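Local coordinates for protein packaging enzyme P4 (Pseudomonas phage phi13, PDB 4BLP) that probably hydrolyses NTP as a hexameric RecA-like packaging motor and helicase that drives RNA into the viral capsid, at residues A165-P177 with S186-A200. Numbering follows the deposited sequence. Where two conformers were deposited one is given.
Sequences AQTPDVTIRWGEP and SSIAVADLTEMLAVA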
ATOM      1  N   ALA D 165     -41.435 -10.868   6.169  1.00 23.49           N
ATOM      2  CA  ALA D 165     -42.354 -11.691   6.958  1.00 24.81           C
ATOM      3  C   ALA D 165     -42.450 -11.224   8.410  1.00 26.32           C
ATOM      4  O   ALA D 165     -43.361 -11.646   9.109  1.00 25.83           O
ATOM      5  CB  ALA D 165     -41.930 -13.159   6.905  1.00 26.86           C
ATOM      6  N   GLN D 166     -41.548 -10.328   8.861  1.00 21.44           N
ATOM      7  CA  GLN D 166     -41.568  -9.764  10.201  1.00 21.05           C
ATOM      8  C   GLN D 166     -42.446  -8.505  10.232  1.00 27.63           C
ATOM      9  O   GLN D 166     -42.517  -7.823  11.251  1.00 29.39           O
ATOM     10  CB  GLN D 166     -40.153  -9.444  10.716  1.00 21.71           C
ATOM     11  CG  GLN D 166     -39.173 -10.618  10.665  1.00 21.31           C
ATOM     12  CD  GLN D 166     -39.757 -11.876  11.243  1.00 25.57           C
ATOM     13  OE1 GLN D 166     -40.106 -11.944  12.421  1.00 22.54           O
ATOM     14  NE2 GLN D 166     -39.940 -12.888  10.399  1.00 27.46           N
ATOM     15  N   THR D 167     -43.065  -8.202   9.098  1.00 25.22           N
ATOM     16  CA  THR D 167     -43.967  -7.077   8.821  1.00 25.09           C
ATOM     17  C   THR D 167     -43.389  -5.758   9.409  1.00 24.44           C
ATOM     18  O   THR D 167     -43.950  -5.164  10.339  1.00 24.86           O
ATOM     19  CB  THR D 167     -45.413  -7.396   9.255  1.00 40.81           C
ATOM     20  OG1 THR D 167     -45.470  -7.520  10.678  1.00 47.50           O
ATOM     21  CG2 THR D 167     -45.936  -8.661   8.601  1.00 39.13           C
ATOM     22  N   PRO D 168     -42.219  -5.304   8.895  1.00 17.48           N
ATOM     23  CA  PRO D 168     -41.693  -4.006   9.353  1.00 16.24           C
ATOM     24  C   PRO D 168     -42.588  -2.877   8.853  1.00 17.69           C
ATOM     25  O   PRO D 168     -43.394  -3.095   7.961  1.00 19.67           O
ATOM     26  CB  PRO D 168     -40.315  -3.936   8.677  1.00 17.23           C
ATOM     27  CG  PRO D 168     -40.490  -4.723   7.411  1.00 20.24           C
ATOM     28  CD  PRO D 168     -41.420  -5.842   7.767  1.00 18.17           C
ATOM     29  N   ASP D 169     -42.446  -1.679   9.392  1.00 13.04           N
ATOM     30  CA  ASP D 169     -43.253  -0.568   8.907  1.00 12.97           C
ATOM     31  C   ASP D 169     -42.672   0.012   7.635  1.00 15.18           C
ATOM     32  O   ASP D 169     -43.413   0.445   6.767  1.00 15.78           O
ATOM     33  CB  ASP D 169     -43.353   0.537   9.973  1.00 14.34           C
ATOM     34  CG  ASP D 169     -44.080   0.089  11.218  1.00 19.85           C
ATOM     35  OD1 ASP D 169     -45.156  -0.552  11.088  1.00 19.52           O
ATOM     36  OD2 ASP D 169     -43.571   0.353  12.326  1.00 16.12           O
ATOM     37  N   VAL D 170     -41.338   0.010   7.527  1.00 12.28           N
ATOM     38  CA  VAL D 170     -40.668   0.632   6.391  1.00 12.23           C
ATOM     39  C   VAL D 170     -39.338  -0.054   6.164  1.00 13.24           C
ATOM     40  O   VAL D 170     -38.697  -0.502   7.128  1.00 12.84           O
ATOM     41  CB  VAL D 170     -40.511   2.168   6.643  1.00 16.45           C
ATOM     42  CG1 VAL D 170     -39.662   2.440   7.886  1.00 17.08           C
ATOM     43  CG2 VAL D 170     -39.945   2.904   5.405  1.00 17.03           C
ATOM     44  N   THR D 171     -38.943  -0.150   4.906  1.00 10.25           N
ATOM     45  CA  THR D 171     -37.636  -0.699   4.524  1.00  9.38           C
ATOM     46  C   THR D 171     -36.843   0.364   3.807  1.00 12.02           C
ATOM     47  O   THR D 171     -37.315   0.943   2.826  1.00 12.14           O
ATOM     48  CB  THR D 171     -37.817  -1.958   3.641  1.00 13.78           C
ATOM     49  OG1 THR D 171     -38.581  -2.947   4.355  1.00 13.84           O
ATOM     50  CG2 THR D 171     -36.467  -2.565   3.204  1.00 13.79           C
ATOM     51  N   ILE D 172     -35.621   0.600   4.276  1.00  9.53           N
ATOM     52  CA  ILE D 172     -34.705   1.513   3.602  1.00  8.39           C
ATOM     53  C   ILE D 172     -33.951   0.675   2.578  1.00 11.78           C
ATOM     54  O   ILE D 172     -33.444  -0.394   2.925  1.00 13.55           O
ATOM     55  CB  ILE D 172     -33.768   2.204   4.593  1.00  9.61           C
ATOM     56  CG1 ILE D 172     -34.597   3.170   5.457  1.00  9.96           C
ATOM     57  CG2 ILE D 172     -32.623   2.970   3.835  1.00 10.09           C
ATOM     58  CD1 ILE D 172     -33.733   3.680   6.600  1.00 12.42           C
ATOM     59  N   ARG D 173     -33.908   1.142   1.329  1.00  9.37           N
ATOM     60  CA  ARG D 173     -33.258   0.376   0.258  1.00  8.88           C
ATOM     61  C   ARG D 173     -31.972   1.069  -0.132  1.00  9.34           C
ATOM     62  O   ARG D 173     -31.999   2.224  -0.569  1.00  9.04           O
ATOM     63  CB  ARG D 173     -34.250   0.233  -0.927  1.00  8.53           C
ATOM     64  CG  ARG D 173     -35.397  -0.743  -0.525  1.00 13.37           C
ATOM     65  CD  ARG D 173     -35.036  -2.204  -0.843  1.00 12.75           C
ATOM     66  NE  ARG D 173     -34.992  -2.337  -2.298  1.00 12.06           N
ATOM     67  CZ  ARG D 173     -34.342  -3.292  -2.958  1.00 21.90           C
ATOM     68  NH1 ARG D 173     -33.709  -4.260  -2.298  1.00 18.35           N
ATOM     69  NH2 ARG D 173     -34.302  -3.277  -4.279  1.00 17.57           N
ATOM     70  N   TRP D 174     -30.840   0.399   0.125  1.00  7.75           N
ATOM     71  CA  TRP D 174     -29.512   0.971  -0.099  1.00  7.49           C
ATOM     72  C   TRP D 174     -28.565  -0.024  -0.724  1.00  9.67           C
ATOM     73  O   TRP D 174     -28.377  -1.132  -0.180  1.00  9.25           O
ATOM     74  CB  TRP D 174     -28.928   1.436   1.262  1.00  6.85           C
ATOM     75  CG  TRP D 174     -27.583   2.129   1.149  1.00  7.73           C
ATOM     76  CD1 TRP D 174     -27.197   3.036   0.196  1.00  9.52           C
ATOM     77  CD2 TRP D 174     -26.449   1.952   2.024  1.00  8.20           C
ATOM     78  NE1 TRP D 174     -25.880   3.406   0.402  1.00  9.18           N
ATOM     79  CE2 TRP D 174     -25.398   2.754   1.515  1.00 10.48           C
ATOM     80  CE3 TRP D 174     -26.205   1.153   3.170  1.00  9.68           C
ATOM     81  CZ2 TRP D 174     -24.142   2.848   2.152  1.00  9.76           C
ATOM     82  CZ3 TRP D 174     -24.967   1.248   3.809  1.00 10.08           C
ATOM     83  CH2 TRP D 174     -23.945   2.073   3.295  1.00  9.91           C
ATOM     84  N   GLY D 175     -27.957   0.376  -1.837  1.00  9.02           N
ATOM     85  CA  GLY D 175     -26.910  -0.399  -2.506  1.00  8.78           C
ATOM     86  C   GLY D 175     -27.352  -1.734  -3.077  1.00 10.15           C
ATOM     87  O   GLY D 175     -26.532  -2.632  -3.283  1.00  9.85           O
ATOM     88  N   GLU D 176     -28.643  -1.859  -3.367  1.00  8.79           N
ATOM     89  CA  GLU D 176     -29.241  -3.066  -3.925  1.00  9.26           C
ATOM     90  C   GLU D 176     -29.856  -2.753  -5.297  1.00 11.89           C
ATOM     91  O   GLU D 176     -30.284  -1.629  -5.497  1.00  9.44           O
ATOM     92  CB  GLU D 176     -30.363  -3.568  -2.988  1.00 10.53           C
ATOM     93  CG  GLU D 176     -29.844  -4.058  -1.646  1.00 11.62           C
ATOM     94  CD  GLU D 176     -29.166  -5.410  -1.691  1.00 29.99           C
ATOM     95  OE1 GLU D 176     -29.246  -6.092  -2.737  1.00 26.66           O
ATOM     96  OE2 GLU D 176     -28.506  -5.767  -0.690  1.00 24.54           O
ATOM     97  N   PRO D 177     -29.952  -3.720  -6.232  1.00 10.39           N
ATOM     98  CA  PRO D 177     -30.559  -3.407  -7.555  1.00  8.83           C
ATOM     99  C   PRO D 177     -32.069  -3.181  -7.420  1.00 13.56           C
ATOM    100  O   PRO D 177     -32.714  -3.881  -6.645  1.00 14.58           O
ATOM    101  CB  PRO D 177     -30.298  -4.693  -8.377  1.00 11.03           C
ATOM    102  CG  PRO D 177     -30.128  -5.781  -7.332  1.00 13.00           C
ATOM    103  CD  PRO D 177     -29.444  -5.111  -6.180  1.00 10.51           C
ATOM    104  N   SER D 186     -43.706  -0.379   1.364  1.00 24.80           N
ATOM    105  CA  SER D 186     -43.360   0.772   2.177  1.00 21.49           C
ATOM    106  C   SER D 186     -41.834   0.862   2.212  1.00 22.18           C
ATOM    107  O   SER D 186     -41.180   0.110   2.945  1.00 19.34           O
ATOM    108  CB  SER D 186     -43.942   0.600   3.568  1.00 21.11           C
ATOM    109  OG  SER D 186     -43.526   1.701   4.360  1.00 27.94           O
ATOM    110  N   SER D 187     -41.276   1.662   1.314  1.00 18.06           N
ATOM    111  CA  SER D 187     -39.813   1.691   1.239  1.00 17.96           C
ATOM    112  C   SER D 187     -39.314   3.069   0.907  1.00 21.33           C
ATOM    113  O   SER D 187     -40.042   3.905   0.344  1.00 20.45           O
ATOM    114  CB  SER D 187     -39.311   0.688   0.211  1.00 23.92           C
ATOM    115  OG  SER D 187     -39.725   1.013  -1.103  1.00 35.21           O
ATOM    116  N   ILE D 188     -38.065   3.324   1.296  1.00 14.10           N
ATOM    117  CA  ILE D 188     -37.457   4.603   1.008  1.00 14.32           C
ATOM    118  C   ILE D 188     -36.078   4.287   0.415  1.00 12.48           C
ATOM    119  O   ILE D 188     -35.296   3.620   1.073  1.00 11.81           O
ATOM    120  CB  ILE D 188     -37.364   5.486   2.258  1.00 18.61           C
ATOM    121  CG1 ILE D 188     -38.766   5.789   2.869  1.00 21.64           C
ATOM    122  CG2 ILE D 188     -36.603   6.784   1.904  1.00 18.95           C
ATOM    123  CD1 ILE D 188     -38.790   6.510   4.107  1.00 32.64           C
ATOM    124  N   ALA D 189     -35.809   4.754  -0.807  1.00  9.30           N
ATOM    125  CA  ALA D 189     -34.540   4.496  -1.472  1.00  9.83           C
ATOM    126  C   ALA D 189     -33.535   5.572  -1.054  1.00 13.21           C
ATOM    127  O   ALA D 189     -33.874   6.759  -1.037  1.00 13.28           O
ATOM    128  CB  ALA D 189     -34.757   4.500  -2.986  1.00 11.60           C
ATOM    129  N   VAL D 190     -32.294   5.173  -0.769  1.00  6.78           N
ATOM    130  CA  VAL D 190     -31.249   6.142  -0.351  1.00  6.74           C
ATOM    131  C   VAL D 190     -30.002   5.882  -1.187  1.00 11.70           C
ATOM    132  O   VAL D 190     -29.871   4.791  -1.770  1.00  9.79           O
ATOM    133  CB  VAL D 190     -30.942   6.103   1.179  1.00  9.63           C
ATOM    134  CG1 VAL D 190     -32.195   6.494   1.992  1.00  8.44           C
ATOM    135  CG2 VAL D 190     -30.430   4.723   1.595  1.00  9.68           C
ATOM    136  N   ALA D 191     -29.066   6.869  -1.209  1.00  9.69           N
ATOM    137  CA  ALA D 191     -27.880   6.747  -2.045  1.00  9.72           C
ATOM    138  C   ALA D 191     -26.593   6.447  -1.265  1.00 10.64           C
ATOM    139  O   ALA D 191     -25.865   5.514  -1.633  1.00 10.62           O
ATOM    140  CB  ALA D 191     -27.707   8.017  -2.887  1.00 11.34           C
ATOM    141  N   ASP D 192     -26.246   7.278  -0.253  1.00  9.64           N
ATOM    142  CA  ASP D 192     -24.936   7.107   0.431  1.00  7.81           C
ATOM    143  C   ASP D 192     -25.126   6.704   1.887  1.00 10.29           C
ATOM    144  O   ASP D 192     -26.262   6.622   2.384  1.00  9.50           O
ATOM    145  CB  ASP D 192     -24.106   8.403   0.343  1.00  9.68           C
ATOM    146  CG  ASP D 192     -24.512   9.432   1.358  1.00 13.24           C
ATOM    147  OD1 ASP D 192     -25.710   9.746   1.425  1.00 14.82           O
ATOM    148  OD2 ASP D 192     -23.621   9.907   2.125  1.00 12.60           O
ATOM    149  N   LEU D 193     -24.022   6.472   2.565  1.00  6.70           N
ATOM    150  CA  LEU D 193     -24.046   6.052   3.976  1.00  6.43           C
ATOM    151  C   LEU D 193     -24.709   7.117   4.886  1.00  9.35           C
ATOM    152  O   LEU D 193     -25.464   6.754   5.791  1.00  8.24           O
ATOM    153  CB  LEU D 193     -22.586   5.796   4.394  1.00  6.47           C
ATOM    154  CG  LEU D 193     -22.354   5.613   5.912  1.00 10.74           C
ATOM    155  CD1 LEU D 193     -22.952   4.263   6.395  1.00 10.97           C
ATOM    156  CD2 LEU D 193     -20.844   5.659   6.187  1.00  8.20           C
ATOM    157  N   THR D 194     -24.429   8.429   4.655  1.00  8.33           N
ATOM    158  CA  THR D 194     -25.003   9.440   5.544  1.00  7.97           C
ATOM    159  C   THR D 194     -26.508   9.521   5.380  1.00 10.12           C
ATOM    160  O   THR D 194     -27.220   9.625   6.392  1.00  9.87           O
ATOM    161  CB  THR D 194     -24.366  10.840   5.339  1.00 11.77           C
ATOM    162  OG1 THR D 194     -24.664  11.343   4.028  1.00 10.29           O
ATOM    163  CG2 THR D 194     -22.850  10.821   5.564  1.00 12.54           C
ATOM    164  N   GLU D 195     -27.000   9.472   4.124  1.00  7.94           N
ATOM    165  CA  GLU D 195     -28.451   9.524   3.913  1.00  7.11           C
ATOM    166  C   GLU D 195     -29.100   8.272   4.535  1.00 11.33           C
ATOM    167  O   GLU D 195     -30.159   8.366   5.147  1.00  8.69           O
ATOM    168  CB  GLU D 195     -28.760   9.606   2.396  1.00  7.60           C
ATOM    169  CG  GLU D 195     -30.245   9.778   2.138  1.00 12.16           C
ATOM    170  CD  GLU D 195     -30.613   9.765   0.658  1.00 17.58           C
ATOM    171  OE1 GLU D 195     -29.786   9.328  -0.180  1.00 13.92           O
ATOM    172  OE2 GLU D 195     -31.764  10.145   0.355  1.00 18.96           O
ATOM    173  N   MET D 196     -28.503   7.109   4.318  1.00  8.04           N
ATOM    174  CA  MET D 196     -29.042   5.862   4.885  1.00  7.22           C
ATOM    175  C   MET D 196     -29.181   5.988   6.406  1.00  9.39           C
ATOM    176  O   MET D 196     -30.262   5.724   6.928  1.00  8.54           O
ATOM    177  CB  MET D 196     -28.106   4.689   4.526  1.00  8.46           C
ATOM    178  CG  MET D 196     -28.620   3.313   5.027  1.00 11.17           C
ATOM    179  SD  MET D 196     -28.332   3.015   6.807  1.00 12.09           S
ATOM    180  CE  MET D 196     -26.517   2.911   6.797  1.00 11.28           C
ATOM    181  N   LEU D 197     -28.123   6.426   7.105  1.00  6.97           N
ATOM    182  CA  LEU D 197     -28.175   6.518   8.562  0.56  6.49           C
ATOM    183  C   LEU D 197     -29.160   7.578   9.046  1.00  9.71           C
ATOM    184  O   LEU D 197     -29.871   7.329  10.000  1.00  9.49           O
ATOM    185  CB  LEU D 197     -26.794   6.790   9.157  0.56  6.90           C
ATOM    186  CG  LEU D 197     -26.688   6.592  10.683  0.56  9.72           C
ATOM    187  CD1 LEU D 197     -27.185   5.196  11.179  0.56 10.34           C
ATOM    188  CD2 LEU D 197     -25.267   6.801  11.131  0.56 10.38           C
ATOM    189  N   ALA D 198     -29.171   8.757   8.422  1.00  8.13           N
ATOM    190  CA  ALA D 198     -30.073   9.826   8.842  1.00  8.60           C
ATOM    191  C   ALA D 198     -31.528   9.371   8.683  1.00 10.43           C
ATOM    192  O   ALA D 198     -32.333   9.537   9.612  1.00 10.38           O
ATOM    193  CB  ALA D 198     -29.800  11.096   8.020  1.00  9.10           C
ATOM    194  N   VAL D 199     -31.859   8.785   7.517  1.00  8.10           N
ATOM    195  CA  VAL D 199     -33.238   8.337   7.245  1.00  8.71           C
ATOM    196  C   VAL D 199     -33.622   7.245   8.265  1.00 10.24           C
ATOM    197  O   VAL D 199     -34.729   7.281   8.814  1.00  9.27           O
ATOM    198  CB  VAL D 199     -33.390   7.859   5.771  1.00  9.90           C
ATOM    199  CG1 VAL D 199     -34.715   7.140   5.536  1.00 10.58           C
ATOM    200  CG2 VAL D 199     -33.289   9.065   4.841  1.00  9.12           C
ATOM    201  N   ALA D 200     -32.712   6.296   8.510  1.00  8.39           N
ATOM    202  CA  ALA D 200     -32.959   5.230   9.503  1.00  8.44           C
ATOM    203  C   ALA D 200     -33.211   5.802  10.889  1.00  9.84           C
ATOM    204  O   ALA D 200     -34.181   5.399  11.561  1.00  9.29           O
ATOM    205  CB  ALA D 200     -31.765   4.263   9.541  1.00  8.17           C
TER
HETATM  206  O   HOH W   1     -41.246  -2.412   4.087  1.00 18.07           O
HETATM  207  O   HOH W   2     -28.578   2.825  -3.117  1.00 10.14           O
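Thr171 and Arg173 pair with strand 187-189, outermost of its sheet within the chain, through a regular parallel ladder. Thr171 N donates to Ser186 O, Ile188 N to Thr171 O (2.9 Å), Arg173 N to Ile188 O, and Val190 N to Arg173 O (3.0 Å), the last almost in line with its carbonyl. The amides of Val170 and Ile172 belong instead to strand 210-213 and the loop before it. A serine suits the entry to the ladder: with OG anti to its own N (chi1 177°), Ser186 donates to Asp169 O at 2.7 Å, in the carbonyl plane on a lone pair. Ser186 O also accepts from a water that bonds Thr171 OG1.

At the other end, Trp174 lays its indole against the turn 190-193, CG anti to the backbone N (chi1 -176°). NE1 donates to Ala191 O at 2.9 Å; that oxygen lies in the ring plane. NE1 meets it from above the carbonyl plane, and the bond is also bent, 135° at the hydrogen. Met196 CB and Asp192 O lie over one ring face toward its rim; Met196 CG packs 3.7 Å from Trp174 CE3, the sulfur oblique. A second water joins Gly175 N to Val190 O. Branched Ile172 packs between sheet and helix 193-205, CG2 on Val190 CG2 and CD1 on Ala200 CB (3.6 Å).

Asp192 caps the helix, OD1 taking Glu195 N and OD2 Thr194 OG1 through its syn lone pair, while Glu195 OE1 accepts Ala191 N and pairs with Arg128 of a neighbouring subunit. On the opposite sheet face Arg173 bridges Asp182 and Asp213. The polar groups named here thus find backbone, side-chain or water partners, fixing this beta-alpha-beta edge of the RecA-like core beside a subunit interface.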